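Local coordinates for protein NG, ng-dimethylarginine dimethylaminohydrolase (Pseudomonas aeruginosa, PDB 1H70) that hydrolyses N-omega-methylated arginines, the cellular inhibitors of nitric oxide synthase, to citrulline and methylamine or dimethylamine, at residues V156-V161 and G180-K185; T51-D56 and E91-T96; N210-M215 and G230-E235; S73-I78 and E147-S152; L33-A38 and T238-K243. The protein carries 1 engineered substitution. All coordinates share one frame; numbering follows the deposited sequence.

Interaction 1: residues V156-V161 and G180-K185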
# COMPACT_ATOMS: atom_id res chain seq x y z
N VAL A 156 7.10 7.79 -11.77
CA VAL A 156 6.06 7.44 -12.72
C VAL A 156 5.03 8.57 -12.68
O VAL A 156 4.56 8.94 -11.61
CB VAL A 156 5.34 6.11 -12.35
CG1 VAL A 156 4.19 5.84 -13.32
CG2 VAL A 156 6.34 4.95 -12.39
N ARG A 157 4.67 9.11 -13.84
CA ARG A 157 3.72 10.21 -13.88
C ARG A 157 2.29 9.66 -13.84
O ARG A 157 2.03 8.64 -14.48
CB ARG A 157 3.95 11.03 -15.16
CG ARG A 157 5.41 11.44 -15.38
CD ARG A 157 6.01 12.30 -14.24
NE ARG A 157 7.47 12.34 -14.39
CZ ARG A 157 8.33 13.11 -13.75
NH1 ARG A 157 7.94 14.00 -12.85
NH2 ARG A 157 9.62 12.98 -14.02
N LEU A 158 1.37 10.29 -13.11
CA LEU A 158 -0.02 9.82 -13.07
C LEU A 158 -0.99 10.99 -12.94
O LEU A 158 -0.62 12.06 -12.50
CB LEU A 158 -0.28 8.79 -11.95
CG LEU A 158 -0.05 9.26 -10.51
CD1 LEU A 158 -1.28 9.94 -9.94
CD2 LEU A 158 0.40 8.09 -9.61
N GLU A 159 -2.24 10.79 -13.33
CA GLU A 159 -3.18 11.90 -13.23
C GLU A 159 -4.55 11.48 -12.74
O GLU A 159 -5.26 12.29 -12.13
CB GLU A 159 -3.36 12.63 -14.57
CG GLU A 159 -2.20 13.48 -15.08
CD GLU A 159 -1.71 14.58 -14.14
OE1 GLU A 159 -2.53 15.36 -13.62
OE2 GLU A 159 -0.47 14.71 -13.91
N LYS A 160 -4.92 10.23 -12.99
CA LYS A 160 -6.26 9.72 -12.67
C LYS A 160 -6.52 8.96 -11.37
O LYS A 160 -7.69 8.61 -11.10
CB LYS A 160 -6.76 8.85 -13.84
CG LYS A 160 -7.07 9.65 -15.11
CD LYS A 160 -7.27 8.70 -16.29
CE LYS A 160 -7.74 9.45 -17.53
NZ LYS A 160 -7.94 8.51 -18.70
N VAL A 161 -5.51 8.65 -10.57
CA VAL A 161 -5.72 7.93 -9.31
C VAL A 161 -5.12 8.64 -8.10
O VAL A 161 -4.29 9.54 -8.25
CB VAL A 161 -5.14 6.51 -9.36
CG1 VAL A 161 -6.02 5.60 -10.22
CG2 VAL A 161 -3.69 6.54 -9.90
N GLY A 180 -6.33 1.05 -15.82
CA GLY A 180 -6.37 2.39 -16.34
C GLY A 180 -5.14 2.85 -17.09
O GLY A 180 -4.65 2.19 -18.01
N GLU A 181 -4.65 4.02 -16.69
CA GLU A 181 -3.51 4.63 -17.36
C GLU A 181 -2.17 3.92 -17.23
O GLU A 181 -1.23 4.30 -17.92
CB GLU A 181 -3.36 6.07 -16.87
CG GLU A 181 -2.78 6.17 -15.47
CD GLU A 181 -2.98 7.53 -14.81
OE1 GLU A 181 -2.31 8.52 -15.15
OE2 GLU A 181 -3.84 7.59 -13.92
N PHE A 182 -2.04 2.90 -16.38
CA PHE A 182 -0.73 2.26 -16.22
C PHE A 182 -0.51 1.13 -17.23
O PHE A 182 0.63 0.78 -17.53
CB PHE A 182 -0.53 1.77 -14.79
CG PHE A 182 -0.68 2.87 -13.78
CD1 PHE A 182 -1.73 2.87 -12.91
CD2 PHE A 182 0.21 3.94 -13.77
CE1 PHE A 182 -1.90 3.90 -12.00
CE2 PHE A 182 0.06 4.96 -12.84
CZ PHE A 182 -1.02 4.95 -11.97
N VAL A 183 -1.60 0.58 -17.76
CA VAL A 183 -1.53 -0.53 -18.69
C VAL A 183 -0.58 -0.35 -19.88
O VAL A 183 0.15 -1.27 -20.23
CB VAL A 183 -2.95 -0.88 -19.20
CG1 VAL A 183 -2.91 -2.04 -20.22
CG2 VAL A 183 -3.85 -1.25 -18.05
N SER A 184 -0.61 0.80 -20.53
CA SER A 184 0.23 1.01 -21.71
C SER A 184 1.52 1.79 -21.44
O SER A 184 2.13 2.27 -22.38
CB SER A 184 -0.57 1.76 -22.77
OG SER A 184 -1.51 0.89 -23.42
N LYS A 185 1.93 1.93 -20.19
CA LYS A 185 3.15 2.70 -19.91
C LYS A 185 4.37 1.98 -20.43
O LYS A 185 4.51 0.81 -20.18
CB LYS A 185 3.38 2.82 -18.40
CG LYS A 185 2.37 3.70 -17.72
CD LYS A 185 2.80 5.15 -17.82
CE LYS A 185 2.00 6.04 -16.87
NZ LYS A 185 2.41 7.45 -17.02
O HOH W 1 5.18 8.16 -16.51

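Interaction 2: residues T51-D56 and E91-T96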
# COMPACT_ATOMS: atom_id res chain seq x y z
N THR A 51 2.46 -7.32 13.69
CA THR A 51 2.48 -6.33 14.75
C THR A 51 1.24 -5.49 14.53
O THR A 51 1.16 -4.79 13.54
CB THR A 51 3.75 -5.47 14.67
OG1 THR A 51 4.87 -6.33 14.90
CG2 THR A 51 3.75 -4.39 15.77
N LEU A 52 0.28 -5.56 15.45
CA LEU A 52 -0.98 -4.89 15.31
C LEU A 52 -1.07 -3.75 16.30
O LEU A 52 -1.14 -3.98 17.49
CB LEU A 52 -2.09 -5.92 15.53
CG LEU A 52 -3.56 -5.49 15.52
CD1 LEU A 52 -3.90 -4.70 14.24
CD2 LEU A 52 -4.46 -6.73 15.65
N LEU A 53 -1.04 -2.52 15.77
CA LEU A 53 -1.06 -1.32 16.64
C LEU A 53 -2.46 -0.90 16.99
O LEU A 53 -3.39 -1.21 16.27
CB LEU A 53 -0.30 -0.19 15.94
CG LEU A 53 1.10 -0.67 15.47
CD1 LEU A 53 1.76 0.42 14.65
CD2 LEU A 53 1.95 -0.99 16.71
N PRO A 54 -2.60 -0.19 18.12
CA PRO A 54 -3.92 0.26 18.60
C PRO A 54 -4.48 1.42 17.77
O PRO A 54 -3.77 2.19 17.11
CB PRO A 54 -3.64 0.71 20.04
CG PRO A 54 -2.16 1.10 20.02
CD PRO A 54 -1.50 0.16 19.03
N PRO A 55 -5.79 1.59 17.83
CA PRO A 55 -6.44 2.67 17.08
C PRO A 55 -6.05 4.04 17.63
O PRO A 55 -5.70 4.17 18.81
CB PRO A 55 -7.93 2.40 17.29
CG PRO A 55 -8.03 1.56 18.52
CD PRO A 55 -6.75 0.76 18.62
N ASP A 56 -6.12 5.07 16.79
CA ASP A 56 -5.82 6.43 17.28
C ASP A 56 -6.95 7.28 16.72
O ASP A 56 -6.99 7.54 15.53
CB ASP A 56 -4.49 6.94 16.79
CG ASP A 56 -4.06 8.21 17.51
OD1 ASP A 56 -4.93 9.06 17.85
OD2 ASP A 56 -2.86 8.37 17.82
N GLU A 91 4.37 10.17 13.39
CA GLU A 91 4.78 10.20 14.79
C GLU A 91 4.32 9.01 15.61
O GLU A 91 5.05 8.54 16.48
CB GLU A 91 4.28 11.49 15.47
CG GLU A 91 4.76 12.76 14.79
CD GLU A 91 6.24 13.04 15.01
OE1 GLU A 91 6.93 13.40 14.03
OE2 GLU A 91 6.72 12.89 16.14
N ILE A 92 3.12 8.51 15.33
CA ILE A 92 2.57 7.39 16.08
C ILE A 92 3.05 6.05 15.57
O ILE A 92 2.81 5.01 16.21
CB ILE A 92 1.02 7.47 16.13
CG1 ILE A 92 0.42 7.52 14.73
CG2 ILE A 92 0.58 8.68 16.92
CD1 ILE A 92 -1.08 7.32 14.75
N ILE A 93 3.78 6.03 14.46
CA ILE A 93 4.32 4.76 13.97
C ILE A 93 5.83 4.67 14.12
O ILE A 93 6.40 3.59 13.95
CB ILE A 93 3.93 4.50 12.52
CG1 ILE A 93 3.99 2.99 12.22
CG2 ILE A 93 4.81 5.29 11.58
CD1 ILE A 93 3.19 2.57 11.03
N GLU A 94 6.47 5.79 14.42
CA GLU A 94 7.92 5.85 14.54
C GLU A 94 8.54 4.86 15.53
O GLU A 94 9.56 4.26 15.23
CB GLU A 94 8.43 7.27 14.83
CG GLU A 94 9.94 7.33 14.58
CD GLU A 94 10.48 8.64 14.07
OE1 GLU A 94 9.76 9.38 13.33
OE2 GLU A 94 11.66 8.94 14.39
N GLU A 95 7.92 4.67 16.69
CA GLU A 95 8.49 3.76 17.69
C GLU A 95 8.56 2.31 17.18
O GLU A 95 9.55 1.60 17.37
CB GLU A 95 7.70 3.89 19.00
N THR A 96 7.50 1.87 16.50
CA THR A 96 7.50 0.53 15.93
C THR A 96 8.59 0.36 14.89
O THR A 96 9.29 -0.64 14.87
CB THR A 96 6.12 0.29 15.27
OG1 THR A 96 5.10 0.39 16.26
CG2 THR A 96 6.03 -1.09 14.65

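Interaction 3: residues N210-M215 and G230-E235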
# COMPACT_ATOMS: atom_id res chain seq x y z
N ASN A 210 4.46 -13.94 0.42
CA ASN A 210 4.95 -15.31 0.51
C ASN A 210 4.18 -16.37 -0.31
O ASN A 210 3.87 -17.48 0.16
CB ASN A 210 5.01 -15.69 2.00
CG ASN A 210 6.05 -14.85 2.76
OD1 ASN A 210 6.84 -14.13 2.16
ND2 ASN A 210 6.05 -14.95 4.10
N GLU A 211 3.90 -16.01 -1.54
CA GLU A 211 3.21 -16.87 -2.51
C GLU A 211 1.70 -16.95 -2.35
O GLU A 211 1.02 -17.62 -3.12
CB GLU A 211 3.86 -18.24 -2.69
CG GLU A 211 5.34 -18.26 -3.11
CD GLU A 211 5.78 -17.36 -4.27
OE1 GLU A 211 4.97 -16.84 -5.07
OE2 GLU A 211 7.03 -17.18 -4.35
N ARG A 212 1.16 -16.25 -1.34
CA ARG A 212 -0.28 -16.08 -1.17
C ARG A 212 -0.56 -14.72 -1.81
O ARG A 212 0.35 -13.87 -1.85
CB ARG A 212 -0.71 -15.96 0.30
CG ARG A 212 0.27 -16.55 1.34
CD ARG A 212 0.09 -17.98 1.54
NE ARG A 212 0.61 -18.74 2.67
CZ ARG A 212 1.80 -19.21 3.07
NH1 ARG A 212 1.77 -19.98 4.16
NH2 ARG A 212 2.99 -18.91 2.52
N VAL A 213 -1.76 -14.50 -2.32
CA VAL A 213 -2.10 -13.18 -2.83
C VAL A 213 -3.42 -12.83 -2.17
O VAL A 213 -4.42 -13.55 -2.32
CB VAL A 213 -2.17 -13.04 -4.36
CG1 VAL A 213 -2.83 -11.70 -4.70
CG2 VAL A 213 -0.79 -13.05 -5.00
N ILE A 214 -3.42 -11.75 -1.39
CA ILE A 214 -4.62 -11.31 -0.69
C ILE A 214 -5.31 -10.26 -1.55
O ILE A 214 -4.66 -9.29 -1.97
CB ILE A 214 -4.30 -10.79 0.72
CG1 ILE A 214 -3.78 -11.96 1.59
CG2 ILE A 214 -5.54 -10.18 1.36
CD1 ILE A 214 -3.22 -11.54 2.94
N MET A 215 -6.59 -10.44 -1.84
CA MET A 215 -7.27 -9.51 -2.74
C MET A 215 -8.68 -9.24 -2.20
O MET A 215 -9.18 -10.03 -1.38
CB MET A 215 -7.38 -10.12 -4.15
CG MET A 215 -8.38 -11.28 -4.17
SD MET A 215 -8.65 -12.01 -5.82
CE MET A 215 -9.29 -10.60 -6.65
N GLY A 230 -0.62 -19.43 -10.29
CA GLY A 230 -0.06 -20.37 -9.34
C GLY A 230 -0.07 -19.92 -7.89
O GLY A 230 0.39 -20.64 -7.00
N TYR A 231 -0.60 -18.73 -7.64
CA TYR A 231 -0.67 -18.19 -6.29
C TYR A 231 -1.85 -18.73 -5.49
O TYR A 231 -2.89 -19.03 -6.04
CB TYR A 231 -0.82 -16.67 -6.35
CG TYR A 231 0.29 -15.96 -7.09
CD1 TYR A 231 1.53 -15.81 -6.53
CD2 TYR A 231 0.07 -15.43 -8.36
CE1 TYR A 231 2.56 -15.15 -7.21
CE2 TYR A 231 1.07 -14.78 -9.05
CZ TYR A 231 2.31 -14.64 -8.47
OH TYR A 231 3.29 -13.98 -9.17
N ARG A 232 -1.68 -18.81 -4.17
CA ARG A 232 -2.78 -19.19 -3.30
C ARG A 232 -3.58 -17.92 -3.05
O ARG A 232 -3.10 -17.03 -2.34
CB ARG A 232 -2.29 -19.73 -1.96
CG ARG A 232 -1.57 -21.06 -2.08
CD ARG A 232 -1.06 -21.60 -0.75
NE ARG A 232 -2.13 -21.82 0.21
CZ ARG A 232 -1.92 -22.23 1.45
NH1 ARG A 232 -0.69 -22.46 1.88
NH2 ARG A 232 -2.95 -22.41 2.27
N VAL A 233 -4.77 -17.82 -3.64
CA VAL A 233 -5.53 -16.59 -3.49
C VAL A 233 -6.47 -16.59 -2.29
O VAL A 233 -7.23 -17.54 -2.06
CB VAL A 233 -6.26 -16.23 -4.80
CG1 VAL A 233 -7.00 -14.89 -4.70
CG2 VAL A 233 -5.27 -16.23 -5.96
N ILE A 234 -6.39 -15.51 -1.52
CA ILE A 234 -7.24 -15.33 -0.34
C ILE A 234 -8.12 -14.11 -0.58
O ILE A 234 -7.59 -13.04 -0.85
CB ILE A 234 -6.40 -15.12 0.93
CG1 ILE A 234 -5.41 -16.26 1.12
CG2 ILE A 234 -7.33 -14.96 2.13
CD1 ILE A 234 -4.38 -15.99 2.23
N GLU A 235 -9.44 -14.27 -0.49
CA GLU A 235 -10.33 -13.13 -0.72
C GLU A 235 -10.83 -12.58 0.60
O GLU A 235 -11.29 -13.34 1.46
CB GLU A 235 -11.56 -13.54 -1.57
CG GLU A 235 -11.22 -13.90 -3.00
CD GLU A 235 -12.43 -14.49 -3.74
OE1 GLU A 235 -13.11 -13.79 -4.51
OE2 GLU A 235 -12.68 -15.68 -3.54

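Interaction 4: residues S73-I78 and E147-S152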
# COMPACT_ATOMS: atom_id res chain seq x y z
N SER A 73 14.44 -3.89 2.65
CA SER A 73 15.31 -4.88 3.29
C SER A 73 16.56 -4.25 3.88
O SER A 73 17.31 -4.93 4.59
CB SER A 73 15.77 -5.90 2.24
OG SER A 73 16.36 -5.20 1.17
N ARG A 74 16.80 -2.99 3.58
CA ARG A 74 18.00 -2.30 4.03
C ARG A 74 17.74 -1.19 5.05
O ARG A 74 18.63 -0.87 5.84
CB ARG A 74 18.73 -1.67 2.85
CG ARG A 74 18.89 -2.57 1.63
CD ARG A 74 20.23 -3.25 1.51
NE ARG A 74 20.22 -4.23 0.43
CZ ARG A 74 20.63 -4.02 -0.83
NH1 ARG A 74 21.10 -2.85 -1.22
NH2 ARG A 74 20.56 -5.01 -1.71
N CYS A 75 16.57 -0.57 4.99
CA CYS A 75 16.22 0.53 5.88
C CYS A 75 14.74 0.84 5.82
O CYS A 75 14.02 0.29 4.99
CB CYS A 75 16.97 1.81 5.48
SG CYS A 75 16.47 2.44 3.86
N ALA A 76 14.30 1.73 6.71
CA ALA A 76 12.92 2.21 6.71
C ALA A 76 13.02 3.73 6.55
O ALA A 76 13.89 4.39 7.13
CB ALA A 76 12.17 1.88 7.97
N ILE A 77 12.11 4.28 5.75
CA ILE A 77 12.06 5.71 5.51
C ILE A 77 10.69 6.20 5.94
O ILE A 77 9.69 5.81 5.34
CB ILE A 77 12.23 6.02 4.00
CG1 ILE A 77 13.48 5.36 3.41
CG2 ILE A 77 12.33 7.52 3.76
CD1 ILE A 77 13.20 4.03 2.66
N ILE A 78 10.66 7.04 6.97
CA ILE A 78 9.42 7.65 7.41
C ILE A 78 9.10 8.69 6.36
O ILE A 78 9.97 9.48 5.98
CB ILE A 78 9.61 8.32 8.77
CG1 ILE A 78 10.09 7.31 9.81
CG2 ILE A 78 8.32 8.98 9.26
CD1 ILE A 78 9.16 6.17 10.05
N GLU A 147 19.18 5.17 -3.01
CA GLU A 147 20.50 5.03 -3.64
C GLU A 147 21.62 4.93 -2.61
O GLU A 147 22.57 4.15 -2.81
CB GLU A 147 20.75 6.14 -4.67
CG GLU A 147 19.92 5.93 -5.93
CD GLU A 147 20.07 7.01 -6.99
OE1 GLU A 147 20.76 8.03 -6.79
OE2 GLU A 147 19.47 6.81 -8.07
N LYS A 148 21.54 5.69 -1.52
CA LYS A 148 22.52 5.67 -0.42
C LYS A 148 22.63 4.25 0.14
O LYS A 148 23.70 3.78 0.57
CB LYS A 148 22.12 6.68 0.68
CG LYS A 148 22.96 6.59 1.96
CD LYS A 148 22.24 7.11 3.20
CE LYS A 148 22.93 6.65 4.49
NZ LYS A 148 22.28 7.24 5.71
N HIS A 149 21.51 3.53 0.08
CA HIS A 149 21.44 2.15 0.55
C HIS A 149 21.59 1.09 -0.55
O HIS A 149 21.33 -0.09 -0.30
CB HIS A 149 20.13 1.94 1.32
CG HIS A 149 20.14 2.70 2.61
ND1 HIS A 149 20.69 2.19 3.76
CD2 HIS A 149 19.72 3.96 2.90
CE1 HIS A 149 20.58 3.09 4.73
NE2 HIS A 149 20.00 4.17 4.23
N GLY A 150 22.04 1.48 -1.73
CA GLY A 150 22.23 0.51 -2.80
C GLY A 150 20.97 0.08 -3.54
O GLY A 150 21.03 -0.86 -4.34
N LEU A 151 19.85 0.74 -3.29
CA LEU A 151 18.63 0.41 -4.00
C LEU A 151 18.42 1.45 -5.11
O LEU A 151 19.19 2.41 -5.22
CB LEU A 151 17.44 0.39 -3.03
CG LEU A 151 17.62 -0.64 -1.91
CD1 LEU A 151 16.64 -0.40 -0.76
CD2 LEU A 151 17.43 -2.03 -2.49
N SER A 152 17.40 1.27 -5.95
CA SER A 152 17.17 2.21 -7.04
C SER A 152 15.71 2.69 -7.05
O SER A 152 14.86 2.09 -6.39
CB SER A 152 17.61 1.57 -8.37
OG SER A 152 16.73 0.51 -8.73

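Interaction 5: residues L33-A38 and T238-K243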
# COMPACT_ATOMS: atom_id res chain seq x y z
N LEU A 33 -14.58 -2.96 11.26
CA LEU A 33 -13.83 -3.71 12.27
C LEU A 33 -13.80 -5.19 11.88
O LEU A 33 -12.75 -5.84 11.94
CB LEU A 33 -14.48 -3.49 13.62
CG LEU A 33 -13.72 -3.88 14.87
CD1 LEU A 33 -12.47 -3.00 15.00
CD2 LEU A 33 -14.66 -3.72 16.09
N GLU A 34 -14.95 -5.72 11.47
CA GLU A 34 -14.99 -7.13 11.08
C GLU A 34 -14.13 -7.36 9.85
O GLU A 34 -13.48 -8.40 9.73
CB GLU A 34 -16.42 -7.60 10.81
CG GLU A 34 -17.36 -7.52 12.01
CD GLU A 34 -17.08 -8.57 13.09
OE1 GLU A 34 -16.74 -9.72 12.75
OE2 GLU A 34 -17.22 -8.24 14.28
N GLN A 35 -14.11 -6.42 8.90
CA GLN A 35 -13.29 -6.65 7.71
C GLN A 35 -11.80 -6.61 8.03
O GLN A 35 -11.02 -7.35 7.44
CB GLN A 35 -13.64 -5.62 6.62
CG GLN A 35 -15.11 -5.76 6.18
CD GLN A 35 -15.49 -4.88 4.99
OE1 GLN A 35 -14.89 -3.83 4.75
NE2 GLN A 35 -16.55 -5.29 4.26
N HIS A 36 -11.40 -5.71 8.94
CA HIS A 36 -9.99 -5.59 9.29
C HIS A 36 -9.56 -6.88 10.03
O HIS A 36 -8.46 -7.36 9.85
CB HIS A 36 -9.73 -4.34 10.15
CG HIS A 36 -8.27 -4.05 10.39
ND1 HIS A 36 -7.52 -3.23 9.58
CD2 HIS A 36 -7.42 -4.51 11.34
CE1 HIS A 36 -6.27 -3.16 10.04
NE2 HIS A 36 -6.20 -3.94 11.11
N ASN A 37 -10.47 -7.42 10.84
CA ASN A 37 -10.19 -8.66 11.55
C ASN A 37 -10.02 -9.75 10.50
O ASN A 37 -9.07 -10.52 10.57
CB ASN A 37 -11.32 -8.98 12.53
CG ASN A 37 -11.05 -10.24 13.33
OD1 ASN A 37 -10.02 -10.37 14.02
ND2 ASN A 37 -11.98 -11.19 13.23
N ALA A 38 -10.90 -9.80 9.52
CA ALA A 38 -10.80 -10.83 8.47
C ALA A 38 -9.47 -10.73 7.73
O ALA A 38 -8.87 -11.74 7.31
CB ALA A 38 -11.99 -10.72 7.50
N THR A 238 -13.29 -5.90 1.58
CA THR A 238 -12.79 -4.63 2.11
C THR A 238 -13.69 -3.47 1.68
O THR A 238 -13.26 -2.33 1.55
CB THR A 238 -11.34 -4.31 1.66
OG1 THR A 238 -11.25 -4.25 0.21
CG2 THR A 238 -10.34 -5.39 2.10
N SER A 239 -14.97 -3.75 1.48
CA SER A 239 -15.91 -2.75 1.01
C SER A 239 -15.93 -1.46 1.83
O SER A 239 -16.13 -0.38 1.27
CB SER A 239 -17.32 -3.35 0.95
OG SER A 239 -17.90 -3.40 2.24
N GLU A 240 -15.74 -1.54 3.13
CA GLU A 240 -15.78 -0.33 3.96
C GLU A 240 -14.54 0.54 3.74
O GLU A 240 -14.61 1.75 3.90
CB GLU A 240 -15.97 -0.70 5.43
CG GLU A 240 -17.29 -1.42 5.69
CD GLU A 240 -18.49 -0.80 4.96
OE1 GLU A 240 -19.02 0.26 5.37
OE2 GLU A 240 -18.89 -1.41 3.95
N TYR A 241 -13.43 -0.09 3.34
CA TYR A 241 -12.22 0.70 3.05
C TYR A 241 -12.28 1.28 1.64
O TYR A 241 -11.76 2.38 1.40
CB TYR A 241 -10.96 -0.11 3.36
CG TYR A 241 -11.01 -0.53 4.82
CD1 TYR A 241 -11.43 -1.80 5.18
CD2 TYR A 241 -10.67 0.37 5.82
CE1 TYR A 241 -11.50 -2.17 6.52
CE2 TYR A 241 -10.72 0.02 7.15
CZ TYR A 241 -11.14 -1.24 7.50
OH TYR A 241 -11.21 -1.59 8.83
N ARG A 242 -12.93 0.58 0.72
CA ARG A 242 -13.14 1.07 -0.64
C ARG A 242 -13.84 2.42 -0.63
O ARG A 242 -13.55 3.33 -1.45
CB ARG A 242 -13.91 0.03 -1.48
CG ARG A 242 -14.22 0.52 -2.89
CD ARG A 242 -14.78 -0.59 -3.79
NE ARG A 242 -15.30 -0.07 -5.06
CZ ARG A 242 -16.58 0.12 -5.36
NH1 ARG A 242 -17.56 -0.14 -4.48
NH2 ARG A 242 -16.90 0.59 -6.56
N LYS A 243 -14.76 2.60 0.33
CA LYS A 243 -15.49 3.85 0.48
C LYS A 243 -14.58 5.05 0.74
O LYS A 243 -14.95 6.18 0.42
CB LYS A 243 -16.50 3.78 1.63
CG LYS A 243 -17.69 2.90 1.32
CD LYS A 243 -18.54 2.65 2.59
CE LYS A 243 -19.72 1.75 2.27
NZ LYS A 243 -20.54 1.56 3.51

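Interaction 1: residues V156-V161 and G180-K185
Glu181 sends its carboxylate into the loop that follows strand 152-157 and grips two successive backbone amides. OE1 accepts from Glu159 N (2.9 Å, N-H...O 146°), 15° out of the carboxylate plane, while OE2 takes Lys160 N at 3.0 Å on its syn lone pair. CG of Glu181 lies between the backbone N and the carbonyl carbon (chi1 75°), over the centre of the Phe182 ring. That ring comes next: its CZ meets Val161 CG2 at 3.7 Å, tip to tip near the ring plane, and the Leu158 side chain crosses the ring obliquely, its CB 3.9 Å from Phe182 CZ. A type I turn from Phe182 to Lys185 then brings back the lysine, whose NZ donates to Arg157 O (2.8 Å). The same NZ and Arg157 N both donate to one water. An acidic and a basic side chain thus satisfy backbone groups where strand 152-157 gives way to loop: the carboxylate takes N-H groups, the ammonium a carbonyl.

Interaction 2: residues T51-D56 and E91-T96
In the alpha/beta-propeller fold of the DDAH family, helix 89-100 packs against strand 49-53, an outermost strand of its sheet within this chain, and this is a mostly van der Waals contact between them. Strand residues 51-53 and helix residues 91-96 run nearly antiparallel, at 152°, with their axes 10.8 Å apart, and no hydrogen bond passes between the segments. Leu53 is the central side chain. Its CD2 approaches Thr96 OG1 at 3.5 Å as the two side chains slide past each other in opposite directions, and CD1 reaches Ile93 CG1 at 4.2 Å, where leucine and isoleucine cross at about a right angle. CG of Leu53 stands beside the backbone N, anti to the carbonyl carbon (chi1 -51°), on a CB that points toward the helix. Ile7 of the neighbouring strand 5-9 touches both Leu53 and Thr96, which carries the packing from the sheet edge inward. At one end of the seam Thr51 and Thr96 meet tip to tip through their CG2 methyls, 4.2 Å apart. At the other, beyond the two prolines, Asp56 crosses Ile92 obliquely; its carboxylate forms a salt bridge with Arg58, so the isoleucine packs alongside a charge that is already paired. Both branches of Ile92 take part: CG2 stands 3.6 Å from Asp56 OD2, and CD1 lies 3.7 Å from the same oxygen.

Interaction 3: residues N210-M215 and G230-E235
Val213 N donates to Arg232 O, and Val213 O in turn accepts from Ile234 N, each bond 2.9 Å long. These are two rungs of the parallel pairing in a beta-alpha-beta unit, in which helix 220-227 connects strand 212-216 to strand 232-236. Arg232 N to Glu211 O (3.1 Å) and Met215 N to Ile234 O (3.0 Å) extend the ladder at either end. On the face carrying the even-numbered residues, Arg212 and Arg232 lie side by side and point the same way, their guanidinium planes 19° apart. NE of Arg212 sits over the face of the other group, 4.0 Å from Arg232 NH1. The repulsion expected there is probably eased by the salt bridge of Arg212 with Asp47, and Arg212 NH2 also donates to Asn210 O. Beyond this pair Ile214 and Ile234 lie side by side, pointing the same way, and both touch Ala42 of helix 29-43. The other face meets helix 220-227, where Ile226 touches Val233 and Tyr231. Val213 CG2 rests over the tyrosine ring in a CH-pi contact, 4.2 Å from its centroid. Glu211 OE1, hydrogen-bonded to Trp208, comes to the ring edge near Tyr231 CE1. Farther along, Met215 crosses Val233 obliquely, CG of Met215 lying 3.9 Å from Val233 CG1 and SD touching the same methyl at 3.5 Å.

Interaction 4: residues S73-I78 and E147-S152
Cys75 lies over one face of the His149 imidazole, its sulfur and its CB both above the same ring. SG is 3.9 Å from the centroid of the His149 ring and 15° off the ring normal, a sulfur-aromatic contact displaced toward the CD2 rim; CB makes a CH-pi contact nearer CE1. With SG of Cys75 between the backbone N and the carbonyl carbon (chi1 65°), the CB-SG bond spans the ring. His149 NE2 is hydrogen-bonded to Glu106, which would help to hold the ring's rotation. Next to it Arg74 reaches the end of helix 136-148. Its NH1 donates to His149 O at 2.9 Å, in the plane of both the guanidinium and the carbonyl, with an N-H...O angle of 147°. Leu151 packs beside this bond: CD2 lies over one guanidinium face, 3.9 Å above its plane and offset toward the rim, and CD1 touches Arg74 CG at 3.9 Å. His149 immediately precedes Gly150, the C-prime residue of the Schellman motif that ends the helix, with Gly150 N bonded to Glu147 O and Leu151 N to Leu146 O. The C-terminal end of a helix is expected to be slightly negative, which would suit a cationic donor. Away from the annotated sites, the loop before strand 76-78 is therefore joined to this helix end by one hydrogen bond from a cationic donor and one sulfur-aromatic contact.

Interaction 5: residues L33-A38 and T238-K243
Gln35 OE1 accepts from Glu240 N at 2.9 Å, while its amide nitrogen donates to Ser239 OG (3.1 Å, N-H...O 164°). The amide thus reads the first turn of helix 239-242 from the side, joining it to helix 29-43. Gln35 is extended beyond CG (chi2 -174°), which carries CD far enough to meet that turn, and the serine oxygen lies close to the amide plane. Ser239 OG also donates to Glu240 OE2, on its anti lone pair. Glu240 OE1 is held from the syn side by Lys243 NZ in a 2.7 Å salt bridge, so a chain of polar bonds runs from one helix across the other. Thr238, at the N-cap position, uses its hydroxyl on Tyr202 instead of capping. Beside it the Tyr241 side chain approaches helix 29-43, and Tyr241 OH is hydrogen-bonded to Ala32 O. The turn leads into Ile244, which lines the citrulline pocket. Tyr241 crosses His36 at about a right angle, its OH 3.4 Å from His36 CB.

Helix 29-43, early in the chain, meets its partner in interaction 5 only 200 residues later; this contact closes the widest loop, and the other four all nest within it. Interaction 2 ties strand 49-53 to helix 89-100 and touches interaction 5 where Leu52 meets His36. It crosses interaction 4, because strand 76-78 lies between its segments while helix 136-148 follows them; the two touch where Glu94 packs on Ile78. Interaction 1 opens as interaction 4 closes, and its short loop joins the end of strand 152-157 to the loop after strand 175-178. Interaction 3 then closes a beta-alpha-beta unit that leads directly into helix 239-242.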